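Local atomic coordinates of beta-glucosidase (Chaetomella raphigera, PDB entry 6JXG), a protein that probably hydrolyses terminal, non-reducing beta-D-glucosyl residues with release of beta-D-glucose, a step in cellulose breakdown. Residues Glu180-Pro185 against Asp549-Gly554. Sequence-based numbering, arbitrary orientation.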
ATOM      1  N   GLU A 180      -5.603  -6.831 -15.989  1.00 13.59           N
ATOM      2  CA  GLU A 180      -6.599  -5.887 -15.461  1.00 15.11           C
ATOM      3  C   GLU A 180      -6.535  -5.660 -13.994  1.00 14.72           C
ATOM      4  O   GLU A 180      -7.064  -4.641 -13.521  1.00 17.26           O
ATOM      5  CB  GLU A 180      -8.033  -6.233 -15.835  1.00 14.76           C
ATOM      6  CG  GLU A 180      -8.243  -5.977 -17.303  1.00 15.98           C
ATOM      7  CD  GLU A 180      -9.646  -6.306 -17.838  1.00 15.63           C
ATOM      8  OE1 GLU A 180     -10.669  -6.208 -17.137  1.00 14.21           O
ATOM      9  OE2 GLU A 180      -9.652  -6.637 -19.014  1.00 16.18           O
ATOM     10  N   LEU A 181      -5.958  -6.599 -13.271  1.00 14.66           N
ATOM     11  CA  LEU A 181      -6.020  -6.572 -11.838  1.00 15.47           C
ATOM     12  C   LEU A 181      -4.584  -6.467 -11.265  1.00 15.46           C
ATOM     13  O   LEU A 181      -4.180  -5.378 -10.880  1.00 15.01           O
ATOM     14  CB  LEU A 181      -6.799  -7.767 -11.357  1.00 16.97           C
ATOM     15  CG  LEU A 181      -7.173  -7.779  -9.946  1.00 18.85           C
ATOM     16  CD1 LEU A 181      -7.909  -6.441  -9.664  1.00 22.20           C
ATOM     17  CD2 LEU A 181      -8.020  -8.999  -9.672  1.00 17.36           C
ATOM     18  N   TYR A 182      -3.810  -7.547 -11.287  1.00 12.73           N
ATOM     19  CA  TYR A 182      -2.542  -7.598 -10.565  1.00 12.38           C
ATOM     20  C   TYR A 182      -1.405  -6.766 -11.203  1.00 11.55           C
ATOM     21  O   TYR A 182      -0.645  -6.118 -10.527  1.00 10.56           O
ATOM     22  CB  TYR A 182      -2.100  -9.095 -10.325  1.00 12.44           C
ATOM     23  CG  TYR A 182      -3.158  -9.828  -9.541  1.00 11.55           C
ATOM     24  CD1 TYR A 182      -3.303  -9.586  -8.195  1.00 11.17           C
ATOM     25  CD2 TYR A 182      -4.167 -10.565 -10.203  1.00 11.31           C
ATOM     26  CE1 TYR A 182      -4.325 -10.203  -7.461  1.00 11.59           C
ATOM     27  CE2 TYR A 182      -5.209 -11.124  -9.489  1.00 11.62           C
ATOM     28  CZ  TYR A 182      -5.298 -10.954  -8.108  1.00 11.93           C
ATOM     29  OH  TYR A 182      -6.363 -11.486  -7.322  1.00 11.16           O
ATOM     30  N   LEU A 183      -1.308  -6.783 -12.503  1.00  9.97           N
ATOM     31  CA  LEU A 183      -0.323  -5.940 -13.232  1.00 11.00           C
ATOM     32  C   LEU A 183      -0.575  -4.433 -13.200  1.00 11.18           C
ATOM     33  O   LEU A 183       0.370  -3.615 -13.243  1.00 10.75           O
ATOM     34  CB  LEU A 183      -0.208  -6.438 -14.683  1.00 10.26           C
ATOM     35  CG  LEU A 183       0.987  -5.850 -15.461  1.00 11.16           C
ATOM     36  CD1 LEU A 183       2.281  -6.325 -14.837  1.00 10.91           C
ATOM     37  CD2 LEU A 183       0.859  -6.234 -16.944  1.00 11.91           C
ATOM     38  N   TRP A 184      -1.852  -4.070 -13.109  1.00 11.35           N
ATOM     39  CA  TRP A 184      -2.267  -2.717 -13.322  1.00 11.45           C
ATOM     40  C   TRP A 184      -1.483  -1.668 -12.437  1.00 11.80           C
ATOM     41  O   TRP A 184      -0.921  -0.693 -12.928  1.00 13.39           O
ATOM     42  CB  TRP A 184      -3.742  -2.660 -13.161  1.00 11.53           C
ATOM     43  CG  TRP A 184      -4.347  -1.304 -13.306  1.00 12.46           C
ATOM     44  CD1 TRP A 184      -4.174  -0.205 -12.518  1.00 12.97           C
ATOM     45  CD2 TRP A 184      -5.300  -0.911 -14.337  1.00 13.79           C
ATOM     46  NE1 TRP A 184      -4.940   0.851 -12.995  1.00 14.22           N
ATOM     47  CE2 TRP A 184      -5.611   0.445 -14.128  1.00 14.36           C
ATOM     48  CE3 TRP A 184      -5.919  -1.598 -15.377  1.00 14.18           C
ATOM     49  CZ2 TRP A 184      -6.522   1.133 -14.921  1.00 17.05           C
ATOM     50  CZ3 TRP A 184      -6.817  -0.902 -16.219  1.00 15.43           C
ATOM     51  CH2 TRP A 184      -7.135   0.436 -15.958  1.00 15.58           C
ATOM     52  N   PRO A 185      -1.323  -1.950 -11.135  1.00 12.96           N
ATOM     53  CA  PRO A 185      -0.518  -0.989 -10.362  1.00 11.98           C
ATOM     54  C   PRO A 185       0.940  -0.994 -10.709  1.00 11.84           C
ATOM     55  O   PRO A 185       1.583   0.050 -10.557  1.00 12.46           O
ATOM     56  CB  PRO A 185      -0.680  -1.410  -8.933  1.00 13.89           C
ATOM     57  CG  PRO A 185      -1.544  -2.613  -8.954  1.00 15.30           C
ATOM     58  CD  PRO A 185      -2.036  -2.926 -10.314  1.00 12.91           C
ATOM     59  N   ASP A 549      -2.286 -21.591  -6.084  1.00 16.59           N
ATOM     60  CA  ASP A 549      -3.472 -20.769  -6.268  1.00 15.29           C
ATOM     61  C   ASP A 549      -3.679 -20.559  -7.769  1.00 15.38           C
ATOM     62  O   ASP A 549      -2.853 -19.970  -8.436  1.00 12.66           O
ATOM     63  CB  ASP A 549      -3.339 -19.449  -5.486  1.00 14.43           C
ATOM     64  CG  ASP A 549      -4.646 -18.630  -5.446  1.00 15.06           C
ATOM     65  OD1 ASP A 549      -5.619 -18.950  -6.164  1.00 13.82           O
ATOM     66  OD2 ASP A 549      -4.706 -17.600  -4.686  1.00 13.42           O
ATOM     67  N   ASN A 550      -4.795 -21.069  -8.307  1.00 14.88           N
ATOM     68  CA  ASN A 550      -5.121 -20.898  -9.725  1.00 14.76           C
ATOM     69  C   ASN A 550      -6.055 -19.732  -9.996  1.00 13.39           C
ATOM     70  O   ASN A 550      -6.562 -19.521 -11.098  1.00 11.92           O
ATOM     71  CB  ASN A 550      -5.648 -22.204 -10.319  1.00 17.69           C
ATOM     72  CG  ASN A 550      -4.547 -23.263 -10.350  1.00 20.29           C
ATOM     73  OD1 ASN A 550      -3.650 -23.224 -11.176  1.00 20.17           O
ATOM     74  ND2 ASN A 550      -4.631 -24.194  -9.447  1.00 24.55           N
ATOM     75  N   PHE A 551      -6.234 -18.931  -8.972  1.00 12.52           N
ATOM     76  CA  PHE A 551      -6.936 -17.681  -9.116  1.00 13.38           C
ATOM     77  C   PHE A 551      -8.289 -17.874  -9.868  1.00 13.03           C
ATOM     78  O   PHE A 551      -8.561 -17.180 -10.821  1.00 15.86           O
ATOM     79  CB  PHE A 551      -6.110 -16.605  -9.763  1.00 11.90           C
ATOM     80  CG  PHE A 551      -4.992 -16.046  -8.874  1.00 12.84           C
ATOM     81  CD1 PHE A 551      -3.954 -16.869  -8.405  1.00 13.93           C
ATOM     82  CD2 PHE A 551      -4.944 -14.726  -8.523  1.00 12.60           C
ATOM     83  CE1 PHE A 551      -2.927 -16.359  -7.619  1.00 12.63           C
ATOM     84  CE2 PHE A 551      -3.909 -14.230  -7.752  1.00 12.64           C
ATOM     85  CZ  PHE A 551      -2.944 -15.054  -7.257  1.00 11.73           C
ATOM     86  N   PRO A 552      -9.126 -18.841  -9.439  1.00 14.42           N
ATOM     87  CA  PRO A 552     -10.353 -19.128 -10.227  1.00 14.88           C
ATOM     88  C   PRO A 552     -11.380 -17.980 -10.178  1.00 13.85           C
ATOM     89  O   PRO A 552     -12.215 -17.850 -11.027  1.00 13.16           O
ATOM     90  CB  PRO A 552     -10.888 -20.417  -9.560  1.00 14.40           C
ATOM     91  CG  PRO A 552     -10.429 -20.270  -8.161  1.00 16.36           C
ATOM     92  CD  PRO A 552      -9.025 -19.741  -8.292  1.00 14.72           C
ATOM     93  N   GLU A 553     -11.236 -17.093  -9.209  1.00 14.54           N
ATOM     94  CA  GLU A 553     -12.147 -15.965  -9.048  1.00 14.24           C
ATOM     95  C   GLU A 553     -11.903 -14.951 -10.120  1.00 14.31           C
ATOM     96  O   GLU A 553     -12.732 -14.094 -10.353  1.00 13.64           O
ATOM     97  CB  GLU A 553     -11.968 -15.344  -7.657  1.00 13.70           C
ATOM     98  CG  GLU A 553     -10.613 -14.697  -7.338  1.00 13.34           C
ATOM     99  CD  GLU A 553      -9.507 -15.649  -6.905  1.00 13.20           C
ATOM    100  OE1 GLU A 553      -9.742 -16.863  -6.601  1.00 12.72           O
ATOM    101  OE2 GLU A 553      -8.325 -15.201  -6.893  1.00 13.58           O
ATOM    102  N   GLY A 554     -10.705 -14.997 -10.704  1.00 13.99           N
ATOM    103  CA  GLY A 554     -10.348 -14.163 -11.822  1.00 14.38           C
ATOM    104  C   GLY A 554     -10.443 -12.696 -11.446  1.00 13.61           C
ATOM    105  O   GLY A 554      -9.953 -12.243 -10.411  1.00 12.91           O
TER
HETATM  106  O   HOH W   1      -7.941 -13.134  -8.821  1.00 11.23           O
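Tyr182 lays one face of its ring against the edge of Phe551, whose CD2-CE2 side points at the phenol end of the tyrosine. The planes are perpendicular and the centroids 5.2 Å apart, an offset T-shaped stack in which Phe551 CE2 comes to 3.6 Å from Tyr182 CZ. With CG anti to the carbonyl carbon (chi1 -59°), the tyrosine ring is carried toward Phe551. Leu181 suits its place by setting an apolar branch, CG, over the rim of that ring, while its CD2 methyl makes a van der Waals contact with Gly554 O at 3.8 Å.

No direct hydrogen bond joins the segments; a water does so instead. Lying in the Tyr182 ring plane, it accepts from Tyr182 OH at 2.7 Å, so tyrosine serves both stacking and bridging. The water donates to Gly554 O and, at 2.9 Å, to Glu553 OE2, a carboxylate oxygen that also salt-bridges Lys116. Lys116 pairs with Asp549 OD2 too and makes a cation-pi contact with Phe551, whose purely hydrocarbon ring serves both partners.

Two turns fix the loop's course. In an Asx turn, Phe551 N-H meets Asp549 OD1 from 41° above the carboxylate plane; a type I beta turn follows, ending at Gly554, whose positive phi (60°) glycine adopts without strain. This is interdomain packing in a family 3 glycoside hydrolase, joining helical segment 180-185 of the N-terminal TIM-barrel-type domain to loop 549-554 of the C-terminal domain.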